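Local coordinates for protein lysyl oxidase (Pichia pastoris, PDB 1W7C) that probably oxidises primary amines, including lysine side chains, to aldehydes with the help of copper and a topaquinone cofactor made from the enzyme's own chain, at residues 43-48 with 387-392; 177-182 with 186-191; 325-330 with 686-691; 465-470 with 476-481. All coordinates share one frame; numbering follows the deposited sequence. Where two conformers were deposited one is given.

Interaction 1. Residues 43-48 with 387-392; sequences TEVTKA and FEYDEF
Asp390 OD1 is gripped by two donors: the backbone N of Val45, 3.0 Å away on a nearly straight N-H line of 172°, and a water at 2.6 Å from Asp390 OD1 that also accepts from the backbone N of Thr46. The amide of Val45 comes at OD1 nearly end-on, close to the line of the C-O bond. The other oxygen, Asp390 OD2, receives a second water at 2.9 Å, and that water donates to Thr43 O, so the carboxylate is tied, directly or through water, to the backbone of Thr43, Val45 and Thr46. Aspartate suits this place: its short stem lets OD1 take the Val45 amide while OD2 reaches Thr43 O through water.

Val45 supplies the apolar half. Its CG1, held anti to the backbone N (chi1 172°), lies obliquely 3.8 Å from Tyr389 CD1, while CG2 sits in the plane of the same ring at its edge and 3.5 Å from Asp390 OD1. Tyr389 and Asp390 are the central residues of a type I' turn, the tight link of the hairpin between strands 380-388 and 391-405; both have positive phi. This hairpin tip of the enzyme domain meets the loop between helix 26-39 and strand 53-61, in the N2 region. Tyr389 is anchored beyond the contact by its hydroxyl on the backbone N of Arg136.

Glu44 OE1 forms a salt bridge with Lys47 NZ, probably offsetting part of the repulsion between Glu44 and nearby Asp390. Since amide and both waters all donate to Asp390, the chemistry implies a carboxylate that is probably ionised.

Interaction 2. Residues 177-182 with 186-191; sequences PQLHDP and ATVDYG
His180 and Thr187 stand side by side on one face of the hairpin, and the imidazole turns its edge to the hydroxyl. With CG anti to the backbone N (chi1 175°), the ring is carried to the Thr187 side chain, and His180 ND1 donates to Thr187 OG1 over 2.8 Å, the oxygen lying 19° out of the ring plane. Threonine serves well here, since its hydroxyl can accept from His180 ND1 and still hydrogen-bond Glu130 OE2.

On the other face Leu179 is paired with Val188. Their side chains meet through Leu179 CB and Val188 CG2, 3.9 Å apart, and the far end of the leucine runs on obliquely to Tyr190. There Leu179 CD1 comes in at the edge of the phenol ring, in its plane, 3.9 Å from Tyr190 CE1. The tyrosine ring itself stacks on His353.

Strands 170-180 and 187-195 form an antiparallel beta hairpin, and within this chain 170-180 is an outermost strand of a five-stranded sheet. Leu179 and Val188 are a hydrogen-bonded pair, each N bonded to the other's O at 2.9 Å, whereas His180 and Thr187 are a non-hydrogen-bonded pair whose CA atoms are 4.1 Å apart. Near the turn Asp181 N donates to Ala186 O at 2.8 Å, and one water donates to both Leu179 O and Ala186 O.

At the other end Gln178 crosses Asp189 with amide and carboxylate planes 61° apart. Gln178 CG packs 3.6 Å from Asp189 OD2, and the two polar ends converge on Lys142, which bonds to Gln178 OE1 and forms a salt bridge with Asp189 OD2.

Interaction 3. Residues 325-330 with 686-691; sequences TFKGER and SRDTTQ
The segment 686-691, which touches Lys327 through Asp688, begins with Ser686, whose OG accepts from Arg687 NH2 at 2.8 Å in the plane of the guanidinium group. Glu684 is bonded to both residues, and Arg687 also reaches the backbone O of Ile266 of the second subunit. Ser686 starts a type I turn closed by Thr689 N on Ser686 O; Asp688, third in the turn, has its side chain directed at the hairpin.

Asp688 CG stands between its backbone N and carbonyl carbon (chi1 61°), which turns the carboxylate toward Lys327. Its OD2 makes a salt bridge with Lys327 NZ at 3.1 Å, the ammonium group coming from above the carboxylate plane, 37° out of it. The two side chains approach from opposite directions. Lysine fits because its long chain helps span the 11.6 Å between Lys327 CA and Asp688 CA; its CG lies over a face of the Phe326 ring, toward its rim, and a bend at chi4 (-73°) aims NZ. This is one of two conformers, so its permanence is doubtful.

Lys327 and Gly328 are the middle of a type I' turn joining strands 318-326 and 329-344 as a beta hairpin; Gly328, lacking a side chain, adopts its positive phi easily. NZ has a second anion in Asp306, and Asp688 OD1 bridges to Arg275 of the second subunit, so charges alternate from Asp306 to Arg275, the last pair crossing the interface.

Next, Thr689 OG1 accepts from Gln691 N at 3.1 Å, an ST turn. Thr690 OG1 receives Gln691 NE2 at 3.0 Å and also bonds to the backbone O of Asp278 of the second subunit.

Interaction 4. Residues 465-470 with 476-481; sequences GYWNPE and GLKIHD
With CG anti to the backbone N in both residues, chi1 176° in Trp467 and -172° in Lys478, the indole and the lysine stem swing toward each other and cross at about a right angle. The lysine is extended beyond CG, and its methylenes lie over one face of the indole. Lys478 CB is 3.7 Å from the centroid of the six-membered ring and only 8° off its normal, a CH-pi contact, while Lys478 CD sits 3.7 Å from Trp467 NE1 over the smaller ring. Tryptophan offers a broad flat surface, and lysine a long apolar stem that can cover it.

Gly476 meets the ring differently: its carbonyl O lies at the edge, in plane, 3.4 Å from Trp467 CZ3, where aromatic C-H groups carry slight positive charge. The almost fully extended backbone of Gly476, with positive phi, is readily reached by glycine.

Within this chain, strands 465-466 and 478-480 are the outermost strands of a small antiparallel sheet, with 483-484 paired to both; Trp467, just past strand 465-466, packs its side chain on that of Lys478 in strand 478-480, close to the second subunit, whose Asn568 bonds to Lys478 O.

Along the chain interaction 2 falls within the long span between the segments of interaction 1, and interaction 4 within that of interaction 3; the segments of interactions 1 and 3 alternate. Interactions 2 and 4 have centres about 27 Å apart, whereas interaction 3 is about 53 Å from each, on the other side of the chain's centre. Interactions 1 and 3 both involve tight hairpin tips of the enzyme domain, interaction 1 tying one to the N2 region. Interaction 2 is local to a hairpin of a separate five-stranded sheet, and interaction 4 to a three-stranded one. Since interactions 3 and 4 also touch the second subunit, the dimer is engaged at widely separated points.

Interaction 1. Residues 43-48 with 387-392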
loop_
_atom_site.group_PDB
_atom_site.type_symbol
_atom_site.label_atom_id
_atom_site.label_comp_id
_atom_site.label_asym_id
_atom_site.label_seq_id
_atom_site.Cartn_x
_atom_site.Cartn_y
_atom_site.Cartn_z
ATOM N N THR A 43 34.698 34.933 -11.455
ATOM C CA THR A 43 35.840 34.070 -11.193
ATOM C C THR A 43 35.411 32.608 -11.354
ATOM O O THR A 43 34.291 32.235 -10.955
ATOM C CB THR A 43 36.326 34.337 -9.758
ATOM O OG1 THR A 43 36.739 35.708 -9.646
ATOM C CG2 THR A 43 37.557 33.491 -9.406
ATOM N N GLU A 44 36.279 31.786 -11.935
ATOM C CA GLU A 44 36.045 30.332 -11.984
ATOM C C GLU A 44 35.952 29.800 -10.569
ATOM O O GLU A 44 36.714 30.210 -9.697
ATOM C CB GLU A 44 37.189 29.623 -12.713
ATOM C CG GLU A 44 37.288 29.952 -14.188
ATOM C CD GLU A 44 38.623 29.517 -14.782
ATOM O OE1 GLU A 44 39.576 30.331 -14.780
ATOM O OE2 GLU A 44 38.718 28.357 -15.231
ATOM N N VAL A 45 35.037 28.861 -10.355
ATOM C CA VAL A 45 34.763 28.335 -9.037
ATOM C C VAL A 45 36.022 27.751 -8.404
ATOM O O VAL A 45 36.232 27.878 -7.191
ATOM C CB VAL A 45 33.633 27.302 -9.119
ATOM C CG1 VAL A 45 33.466 26.588 -7.783
ATOM C CG2 VAL A 45 32.290 28.009 -9.561
ATOM N N THR A 46 36.874 27.135 -9.221
ATOM C CA THR A 46 38.126 26.549 -8.720
ATOM C C THR A 46 39.148 27.585 -8.203
ATOM O O THR A 46 40.105 27.216 -7.531
ATOM C CB THR A 46 38.786 25.625 -9.782
ATOM O OG1 THR A 46 38.858 26.281 -11.061
ATOM C CG2 THR A 46 37.933 24.372 -10.025
ATOM N N LYS A 47 38.928 28.866 -8.498
ATOM C CA LYS A 47 39.804 29.942 -8.041
ATOM C C LYS A 47 39.116 30.917 -7.081
ATOM O O LYS A 47 39.705 31.901 -6.664
ATOM C CB LYS A 47 40.332 30.710 -9.265
ATOM C CG LYS A 47 41.139 29.835 -10.237
ATOM C CD LYS A 47 41.535 30.591 -11.489
ATOM C CE LYS A 47 42.319 29.711 -12.473
ATOM N NZ LYS A 47 42.498 30.389 -13.789
ATOM N N ALA A 48 37.876 30.605 -6.718
ATOM C CA ALA A 48 37.004 31.505 -6.005
ATOM C C ALA A 48 37.125 31.367 -4.487
ATOM O O ALA A 48 37.474 30.309 -3.962
ATOM C CB ALA A 48 35.543 31.280 -6.445
ATOM N N PHE A 387 23.356 21.948 -14.736
ATOM C CA PHE A 387 24.539 22.816 -14.742
ATOM C C PHE A 387 24.888 23.224 -13.326
ATOM O O PHE A 387 24.032 23.723 -12.595
ATOM C CB PHE A 387 24.310 24.078 -15.601
ATOM C CG PHE A 387 25.472 25.035 -15.562
ATOM C CD1 PHE A 387 25.531 26.046 -14.632
ATOM C CD2 PHE A 387 26.546 24.845 -16.415
ATOM C CE1 PHE A 387 26.631 26.896 -14.589
ATOM C CE2 PHE A 387 27.632 25.683 -16.386
ATOM C CZ PHE A 387 27.679 26.701 -15.465
ATOM N N GLU A 388 26.124 23.006 -12.918
ATOM C CA GLU A 388 26.578 23.525 -11.607
ATOM C C GLU A 388 28.037 23.918 -11.698
ATOM O O GLU A 388 28.843 23.178 -12.232
ATOM C CB GLU A 388 26.423 22.506 -10.485
ATOM C CG GLU A 388 25.037 21.930 -10.351
ATOM C CD GLU A 388 24.868 21.150 -9.070
ATOM O OE1 GLU A 388 24.589 21.791 -7.995
ATOM O OE2 GLU A 388 24.974 19.896 -9.141
ATOM N N TYR A 389 28.374 25.081 -11.150
ATOM C CA TYR A 389 29.772 25.469 -10.920
ATOM C C TYR A 389 30.621 25.227 -12.155
ATOM O O TYR A 389 31.598 24.441 -12.138
ATOM C CB TYR A 389 30.380 24.670 -9.782
ATOM C CG TYR A 389 29.673 24.714 -8.462
ATOM C CD1 TYR A 389 29.768 25.826 -7.626
ATOM C CD2 TYR A 389 28.972 23.611 -8.005
ATOM C CE1 TYR A 389 29.148 25.836 -6.390
ATOM C CE2 TYR A 389 28.351 23.611 -6.785
ATOM C CZ TYR A 389 28.433 24.718 -5.979
ATOM O OH TYR A 389 27.818 24.689 -4.760
ATOM N N ASP A 390 30.227 25.880 -13.226
ATOM C CA ASP A 390 31.016 25.960 -14.452
ATOM C C ASP A 390 30.951 24.725 -15.368
ATOM O O ASP A 390 31.562 24.741 -16.419
ATOM C CB ASP A 390 32.486 26.308 -14.142
ATOM C CG ASP A 390 32.651 27.689 -13.478
ATOM O OD1 ASP A 390 33.699 27.897 -12.804
ATOM O OD2 ASP A 390 31.807 28.621 -13.594
ATOM N N GLU A 391 30.203 23.677 -14.994
ATOM C CA GLU A 391 30.132 22.467 -15.789
ATOM C C GLU A 391 28.692 22.030 -16.111
ATOM O O GLU A 391 27.795 22.083 -15.267
ATOM C CB GLU A 391 30.908 21.344 -15.104
ATOM C CG GLU A 391 32.399 21.663 -14.976
ATOM C CD GLU A 391 33.156 20.598 -14.224
ATOM O OE1 GLU A 391 32.885 20.434 -13.019
ATOM O OE2 GLU A 391 34.017 19.934 -14.841
ATOM N N PHE A 392 28.482 21.683 -17.382
ATOM C CA PHE A 392 27.261 21.056 -17.845
ATOM C C PHE A 392 27.401 19.556 -17.671
ATOM O O PHE A 392 28.359 18.965 -18.145
ATOM C CB PHE A 392 27.030 21.454 -19.311
ATOM C CG PHE A 392 25.730 20.949 -19.916
ATOM C CD1 PHE A 392 25.665 19.709 -20.546
ATOM C CD2 PHE A 392 24.595 21.744 -19.906
ATOM C CE1 PHE A 392 24.474 19.262 -21.149
ATOM C CE2 PHE A 392 23.406 21.308 -20.484
ATOM C CZ PHE A 392 23.348 20.068 -21.118
HETATM O O HOH W 1 31.907 31.018 -11.965
HETATM O O HOH W 2 35.509 26.151 -12.047
#

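Interaction 2. Residues 177-182 with 186-191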
loop_
_atom_site.group_PDB
_atom_site.type_symbol
_atom_site.label_atom_id
_atom_site.label_comp_id
_atom_site.label_asym_id
_atom_site.label_seq_id
_atom_site.Cartn_x
_atom_site.Cartn_y
_atom_site.Cartn_z
ATOM N N PRO A 177 21.189 21.690 9.252
ATOM C CA PRO A 177 21.746 22.976 8.796
ATOM C C PRO A 177 22.682 23.631 9.809
ATOM O O PRO A 177 22.807 23.225 10.968
ATOM C CB PRO A 177 20.486 23.834 8.656
ATOM C CG PRO A 177 19.600 23.329 9.765
ATOM C CD PRO A 177 19.794 21.828 9.706
ATOM N N GLN A 178 23.371 24.658 9.324
ATOM C CA GLN A 178 24.045 25.614 10.207
ATOM C C GLN A 178 23.014 26.369 11.038
ATOM O O GLN A 178 21.812 26.346 10.708
ATOM C CB GLN A 178 24.894 26.576 9.341
ATOM C CG GLN A 178 25.982 25.857 8.527
ATOM C CD GLN A 178 26.697 26.745 7.565
ATOM O OE1 GLN A 178 27.637 26.293 6.929
ATOM N NE2 GLN A 178 26.259 28.004 7.441
ATOM N N LEU A 179 23.476 27.008 12.112
ATOM C CA LEU A 179 22.619 27.697 13.068
ATOM C C LEU A 179 22.983 29.192 13.151
ATOM O O LEU A 179 23.825 29.614 13.959
ATOM C CB LEU A 179 22.728 27.022 14.433
ATOM C CG LEU A 179 22.162 25.589 14.453
ATOM C CD1 LEU A 179 22.661 24.859 15.705
ATOM C CD2 LEU A 179 20.647 25.567 14.412
ATOM N N HIS A 180 22.312 29.990 12.331
ATOM C CA HIS A 180 22.471 31.432 12.340
ATOM C C HIS A 180 21.389 32.047 13.200
ATOM O O HIS A 180 20.202 31.723 13.106
ATOM C CB HIS A 180 22.401 32.012 10.919
ATOM C CG HIS A 180 22.435 33.507 10.892
ATOM N ND1 HIS A 180 23.566 34.221 11.228
ATOM C CD2 HIS A 180 21.464 34.428 10.652
ATOM C CE1 HIS A 180 23.307 35.520 11.157
ATOM N NE2 HIS A 180 22.037 35.676 10.813
ATOM N N ASP A 181 21.823 32.942 14.066
ATOM C CA ASP A 181 20.929 33.586 15.028
ATOM C C ASP A 181 20.755 35.046 14.589
ATOM O O ASP A 181 21.674 35.843 14.760
ATOM C CB ASP A 181 21.516 33.526 16.441
ATOM C CG ASP A 181 20.608 34.082 17.472
ATOM O OD1 ASP A 181 19.638 34.801 17.146
ATOM O OD2 ASP A 181 20.827 33.896 18.677
ATOM N N PRO A 182 19.607 35.415 14.019
ATOM C CA PRO A 182 19.437 36.801 13.561
ATOM C C PRO A 182 19.497 37.829 14.681
ATOM O O PRO A 182 19.768 39.003 14.415
ATOM C CB PRO A 182 18.041 36.807 12.901
ATOM C CG PRO A 182 17.636 35.395 12.748
ATOM C CD PRO A 182 18.441 34.576 13.690
ATOM N N ALA A 186 25.420 35.889 14.991
ATOM C CA ALA A 186 26.314 34.734 15.027
ATOM C C ALA A 186 25.803 33.553 14.231
ATOM O O ALA A 186 24.614 33.271 14.216
ATOM C CB ALA A 186 26.547 34.309 16.480
ATOM N N THR A 187 26.740 32.833 13.620
ATOM C CA THR A 187 26.486 31.583 12.944
ATOM C C THR A 187 27.379 30.535 13.546
ATOM O O THR A 187 28.603 30.653 13.505
ATOM C CB THR A 187 26.757 31.729 11.445
ATOM O OG1 THR A 187 25.955 32.811 10.944
ATOM C CG2 THR A 187 26.407 30.431 10.648
ATOM N N VAL A 188 26.749 29.504 14.101
ATOM C CA VAL A 188 27.461 28.377 14.683
ATOM C C VAL A 188 27.059 27.073 14.011
ATOM O O VAL A 188 26.124 27.014 13.219
ATOM C CB VAL A 188 27.268 28.311 16.217
ATOM C CG1 VAL A 188 27.651 29.622 16.847
ATOM C CG2 VAL A 188 25.818 27.945 16.559
ATOM N N ASP A 189 27.798 26.028 14.325
ATOM C CA ASP A 189 27.533 24.725 13.735
ATOM C C ASP A 189 28.153 23.655 14.633
ATOM O O ASP A 189 29.184 23.891 15.267
ATOM C CB ASP A 189 28.132 24.706 12.302
ATOM C CG ASP A 189 27.584 23.630 11.403
ATOM O OD1 ASP A 189 26.608 22.915 11.777
ATOM O OD2 ASP A 189 28.053 23.462 10.244
ATOM N N TYR A 190 27.494 22.519 14.710
ATOM C CA TYR A 190 27.996 21.379 15.441
ATOM C C TYR A 190 28.611 20.393 14.446
ATOM O O TYR A 190 28.443 20.510 13.240
ATOM C CB TYR A 190 26.869 20.713 16.229
ATOM C CG TYR A 190 26.408 21.527 17.429
ATOM C CD1 TYR A 190 25.443 22.511 17.295
ATOM C CD2 TYR A 190 26.930 21.316 18.700
ATOM C CE1 TYR A 190 25.015 23.246 18.381
ATOM C CE2 TYR A 190 26.486 22.042 19.812
ATOM C CZ TYR A 190 25.525 23.000 19.642
ATOM O OH TYR A 190 25.099 23.700 20.749
ATOM N N GLY A 191 29.334 19.426 14.975
ATOM C CA GLY A 191 29.962 18.407 14.162
ATOM C C GLY A 191 30.346 17.174 14.943
ATOM O O GLY A 191 30.228 17.142 16.180
HETATM O O HOH W 3 24.356 22.665 13.624
HETATM O O HOH W 4 24.061 31.153 16.233
#

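Interaction 3. Residues 325-330 with 686-691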
loop_
_atom_site.group_PDB
_atom_site.type_symbol
_atom_site.label_atom_id
_atom_site.label_comp_id
_atom_site.label_asym_id
_atom_site.label_seq_id
_atom_site.Cartn_x
_atom_site.Cartn_y
_atom_site.Cartn_z
ATOM N N THR A 325 -2.457 14.205 -19.420
ATOM C CA THR A 325 -3.762 14.000 -20.022
ATOM C C THR A 325 -4.176 12.542 -20.025
ATOM O O THR A 325 -3.332 11.650 -20.113
ATOM C CB THR A 325 -3.772 14.510 -21.489
ATOM O OG1 THR A 325 -2.939 13.685 -22.308
ATOM C CG2 THR A 325 -3.300 15.977 -21.532
ATOM N N PHE A 326 -5.476 12.310 -19.951
ATOM C CA PHE A 326 -6.036 10.964 -20.088
ATOM C C PHE A 326 -7.260 11.078 -20.990
ATOM O O PHE A 326 -8.111 11.957 -20.791
ATOM C CB PHE A 326 -6.383 10.345 -18.730
ATOM C CG PHE A 326 -6.940 8.963 -18.844
ATOM C CD1 PHE A 326 -8.260 8.687 -18.558
ATOM C CD2 PHE A 326 -6.129 7.937 -19.258
ATOM C CE1 PHE A 326 -8.768 7.381 -18.702
ATOM C CE2 PHE A 326 -6.627 6.650 -19.393
ATOM C CZ PHE A 326 -7.956 6.370 -19.103
ATOM N N LYS A 327 -7.308 10.243 -22.016
ATOM C CA LYS A 327 -8.371 10.277 -23.031
ATOM C C LYS A 327 -8.634 11.689 -23.532
ATOM O O LYS A 327 -9.785 12.122 -23.662
ATOM C CB LYS A 327 -9.625 9.552 -22.524
ATOM C CG LYS A 327 -9.382 8.058 -22.368
ATOM C CD LYS A 327 -10.649 7.276 -22.052
ATOM C CE LYS A 327 -10.377 5.770 -22.125
ATOM N NZ LYS A 327 -10.216 5.330 -23.543
ATOM N N GLY A 328 -7.551 12.415 -23.785
ATOM C CA GLY A 328 -7.627 13.712 -24.452
ATOM C C GLY A 328 -7.958 14.904 -23.573
ATOM O O GLY A 328 -8.125 15.996 -24.085
ATOM N N GLU A 329 -8.056 14.699 -22.261
ATOM C CA GLU A 329 -8.330 15.787 -21.353
ATOM C C GLU A 329 -7.221 15.904 -20.315
ATOM O O GLU A 329 -6.821 14.899 -19.717
ATOM C CB GLU A 329 -9.672 15.580 -20.620
ATOM C CG GLU A 329 -10.891 15.473 -21.545
ATOM C CD GLU A 329 -12.186 15.386 -20.754
ATOM O OE1 GLU A 329 -12.606 14.277 -20.409
ATOM O OE2 GLU A 329 -12.762 16.437 -20.403
ATOM N N ARG A 330 -6.748 17.124 -20.061
ATOM C CA ARG A 330 -5.794 17.350 -18.998
ATOM C C ARG A 330 -6.468 17.108 -17.650
ATOM O O ARG A 330 -7.515 17.669 -17.378
ATOM C CB ARG A 330 -5.303 18.794 -19.020
ATOM C CG ARG A 330 -4.305 19.118 -17.967
ATOM C CD ARG A 330 -3.865 20.588 -17.942
ATOM N NE ARG A 330 -3.369 20.924 -19.274
ATOM C CZ ARG A 330 -3.995 21.642 -20.210
ATOM N NH1 ARG A 330 -5.086 22.335 -19.942
ATOM N NH2 ARG A 330 -3.461 21.702 -21.418
ATOM N N SER A 686 -11.580 1.532 -18.156
ATOM C CA SER A 686 -10.693 0.518 -18.708
ATOM C C SER A 686 -11.348 -0.456 -19.672
ATOM O O SER A 686 -10.645 -1.276 -20.271
ATOM C CB SER A 686 -10.024 -0.282 -17.588
ATOM O OG SER A 686 -10.916 -1.158 -16.924
ATOM N N ARG A 687 -12.677 -0.393 -19.807
ATOM C CA ARG A 687 -13.422 -1.454 -20.488
ATOM C C ARG A 687 -13.075 -1.633 -21.967
ATOM O O ARG A 687 -13.325 -2.700 -22.550
ATOM C CB ARG A 687 -14.934 -1.211 -20.379
ATOM C CG ARG A 687 -15.548 -1.126 -18.968
ATOM C CD ARG A 687 -15.467 -2.404 -18.108
ATOM N NE ARG A 687 -14.093 -2.624 -17.706
ATOM C CZ ARG A 687 -13.336 -3.656 -18.037
ATOM N NH1 ARG A 687 -13.854 -4.720 -18.644
ATOM N NH2 ARG A 687 -12.073 -3.645 -17.674
ATOM N N ASP A 688 -12.476 -0.609 -22.574
ATOM C CA ASP A 688 -12.059 -0.683 -23.960
ATOM C C ASP A 688 -10.704 -1.368 -24.237
ATOM O O ASP A 688 -10.328 -1.605 -25.393
ATOM C CB ASP A 688 -12.069 0.723 -24.582
ATOM C CG ASP A 688 -11.131 1.674 -23.913
ATOM O OD1 ASP A 688 -11.112 1.689 -22.675
ATOM O OD2 ASP A 688 -10.401 2.443 -24.558
ATOM N N THR A 689 -9.967 -1.740 -23.191
ATOM C CA THR A 689 -8.720 -2.437 -23.431
ATOM C C THR A 689 -8.954 -3.786 -24.103
ATOM O O THR A 689 -9.972 -4.450 -23.873
ATOM C CB THR A 689 -7.872 -2.607 -22.146
ATOM O OG1 THR A 689 -6.604 -3.156 -22.506
ATOM C CG2 THR A 689 -8.468 -3.560 -21.115
ATOM N N THR A 690 -8.016 -4.223 -24.925
ATOM C CA THR A 690 -8.042 -5.569 -25.442
ATOM C C THR A 690 -7.403 -6.567 -24.477
ATOM O O THR A 690 -7.488 -7.770 -24.742
ATOM C CB THR A 690 -7.294 -5.671 -26.738
ATOM O OG1 THR A 690 -5.907 -5.393 -26.510
ATOM C CG2 THR A 690 -7.801 -4.684 -27.817
ATOM N N GLN A 691 -6.770 -6.091 -23.396
ATOM C CA GLN A 691 -6.041 -6.988 -22.503
ATOM C C GLN A 691 -7.021 -7.561 -21.470
ATOM O O GLN A 691 -6.960 -7.265 -20.272
ATOM C CB GLN A 691 -4.876 -6.240 -21.828
ATOM C CG GLN A 691 -3.903 -5.644 -22.839
ATOM C CD GLN A 691 -3.302 -6.683 -23.766
ATOM O OE1 GLN A 691 -2.588 -7.587 -23.330
ATOM N NE2 GLN A 691 -3.617 -6.575 -25.060
#

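Interaction 4. Residues 465-470 with 476-481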
loop_
_atom_site.group_PDB
_atom_site.type_symbol
_atom_site.label_atom_id
_atom_site.label_comp_id
_atom_site.label_asym_id
_atom_site.label_seq_id
_atom_site.Cartn_x
_atom_site.Cartn_y
_atom_site.Cartn_z
ATOM N N GLY A 465 23.627 6.789 15.353
ATOM C CA GLY A 465 24.344 7.574 16.322
ATOM C C GLY A 465 25.123 6.731 17.300
ATOM O O GLY A 465 24.880 5.546 17.439
ATOM N N TYR A 466 26.056 7.346 18.020
ATOM C CA TYR A 466 26.765 6.618 19.065
ATOM C C TYR A 466 25.780 6.287 20.213
ATOM O O TYR A 466 24.969 7.120 20.600
ATOM C CB TYR A 466 27.988 7.420 19.562
ATOM C CG TYR A 466 28.782 6.637 20.581
ATOM C CD1 TYR A 466 29.816 5.818 20.199
ATOM C CD2 TYR A 466 28.446 6.680 21.921
ATOM C CE1 TYR A 466 30.501 5.039 21.131
ATOM C CE2 TYR A 466 29.115 5.905 22.858
ATOM C CZ TYR A 466 30.139 5.084 22.448
ATOM O OH TYR A 466 30.788 4.302 23.369
ATOM N N TRP A 467 25.824 5.047 20.679
ATOM C CA TRP A 467 24.982 4.587 21.775
ATOM C C TRP A 467 25.632 4.866 23.121
ATOM O O TRP A 467 26.621 4.206 23.481
ATOM C CB TRP A 467 24.681 3.085 21.653
ATOM C CG TRP A 467 23.897 2.553 22.829
ATOM C CD1 TRP A 467 24.398 1.931 23.917
ATOM C CD2 TRP A 467 22.472 2.603 23.021
ATOM N NE1 TRP A 467 23.385 1.596 24.780
ATOM C CE2 TRP A 467 22.195 2.004 24.259
ATOM C CE3 TRP A 467 21.400 3.116 22.275
ATOM C CZ2 TRP A 467 20.890 1.872 24.774
ATOM C CZ3 TRP A 467 20.114 2.974 22.778
ATOM C CH2 TRP A 467 19.874 2.367 24.032
ATOM N N ASN A 468 25.096 5.836 23.836
ATOM C CA ASN A 468 25.490 6.102 25.207
ATOM C C ASN A 468 24.395 5.555 26.108
ATOM O O ASN A 468 23.285 6.065 26.089
ATOM C CB ASN A 468 25.655 7.606 25.413
ATOM C CG ASN A 468 26.157 7.951 26.806
ATOM O OD1 ASN A 468 25.799 7.312 27.808
ATOM N ND2 ASN A 468 26.990 8.970 26.880
ATOM N N PRO A 469 24.663 4.516 26.893
ATOM C CA PRO A 469 23.595 3.894 27.686
ATOM C C PRO A 469 22.874 4.879 28.618
ATOM O O PRO A 469 21.722 4.657 28.946
ATOM C CB PRO A 469 24.336 2.840 28.523
ATOM C CG PRO A 469 25.620 2.580 27.809
ATOM C CD PRO A 469 25.956 3.827 27.059
ATOM N N GLU A 470 23.560 5.927 29.075
ATOM C CA GLU A 470 22.963 6.868 30.011
ATOM C C GLU A 470 21.891 7.772 29.397
ATOM O O GLU A 470 20.997 8.239 30.118
ATOM C CB GLU A 470 24.049 7.767 30.631
ATOM C CG GLU A 470 24.879 7.076 31.694
ATOM C CD GLU A 470 25.821 8.023 32.444
ATOM O OE1 GLU A 470 26.500 7.542 33.369
ATOM O OE2 GLU A 470 25.896 9.231 32.112
ATOM N N GLY A 476 16.408 6.034 20.254
ATOM C CA GLY A 476 16.809 4.998 19.314
ATOM C C GLY A 476 17.047 3.695 20.029
ATOM O O GLY A 476 17.167 3.677 21.268
ATOM N N LEU A 477 17.089 2.621 19.244
ATOM C CA LEU A 477 17.391 1.295 19.727
ATOM C C LEU A 477 18.881 1.015 19.590
ATOM O O LEU A 477 19.517 1.497 18.679
ATOM C CB LEU A 477 16.586 0.257 18.922
ATOM C CG LEU A 477 15.056 0.440 18.960
ATOM C CD1 LEU A 477 14.391 -0.511 18.062
ATOM C CD2 LEU A 477 14.545 0.308 20.384
ATOM N N LYS A 478 19.426 0.253 20.527
ATOM C CA LYS A 478 20.792 -0.233 20.397
ATOM C C LYS A 478 20.823 -1.364 19.401
ATOM O O LYS A 478 20.287 -2.441 19.656
ATOM C CB LYS A 478 21.319 -0.711 21.744
ATOM C CG LYS A 478 22.799 -1.051 21.711
ATOM C CD LYS A 478 23.243 -1.640 23.051
ATOM C CE LYS A 478 24.632 -2.220 22.968
ATOM N NZ LYS A 478 25.083 -2.708 24.304
ATOM N N ILE A 479 21.415 -1.104 18.244
ATOM C CA ILE A 479 21.405 -2.061 17.134
ATOM C C ILE A 479 22.784 -2.628 16.804
ATOM O O ILE A 479 22.895 -3.521 15.973
ATOM C CB ILE A 479 20.777 -1.437 15.873
ATOM C CG1 ILE A 479 21.574 -0.213 15.398
ATOM C CG2 ILE A 479 19.294 -1.096 16.149
ATOM C CD1 ILE A 479 21.097 0.360 14.049
ATOM N N HIS A 480 23.821 -2.127 17.476
ATOM C CA HIS A 480 25.114 -2.801 17.401
ATOM C C HIS A 480 25.851 -2.409 18.697
ATOM O O HIS A 480 25.292 -1.681 19.544
ATOM C CB HIS A 480 25.863 -2.461 16.094
ATOM C CG HIS A 480 26.930 -3.452 15.750
ATOM N ND1 HIS A 480 28.246 -3.267 16.111
ATOM C CD2 HIS A 480 26.878 -4.633 15.096
ATOM C CE1 HIS A 480 28.953 -4.319 15.725
ATOM N NE2 HIS A 480 28.148 -5.154 15.090
ATOM N N ASP A 481 27.059 -2.928 18.910
ATOM C CA ASP A 481 27.690 -2.847 20.224
ATOM C C ASP A 481 27.717 -1.432 20.782
ATOM O O ASP A 481 27.454 -1.243 21.970
ATOM C CB ASP A 481 29.146 -3.338 20.180
ATOM C CG ASP A 481 29.284 -4.782 19.731
ATOM O OD1 ASP A 481 29.972 -5.557 20.435
ATOM O OD2 ASP A 481 28.789 -5.229 18.683
#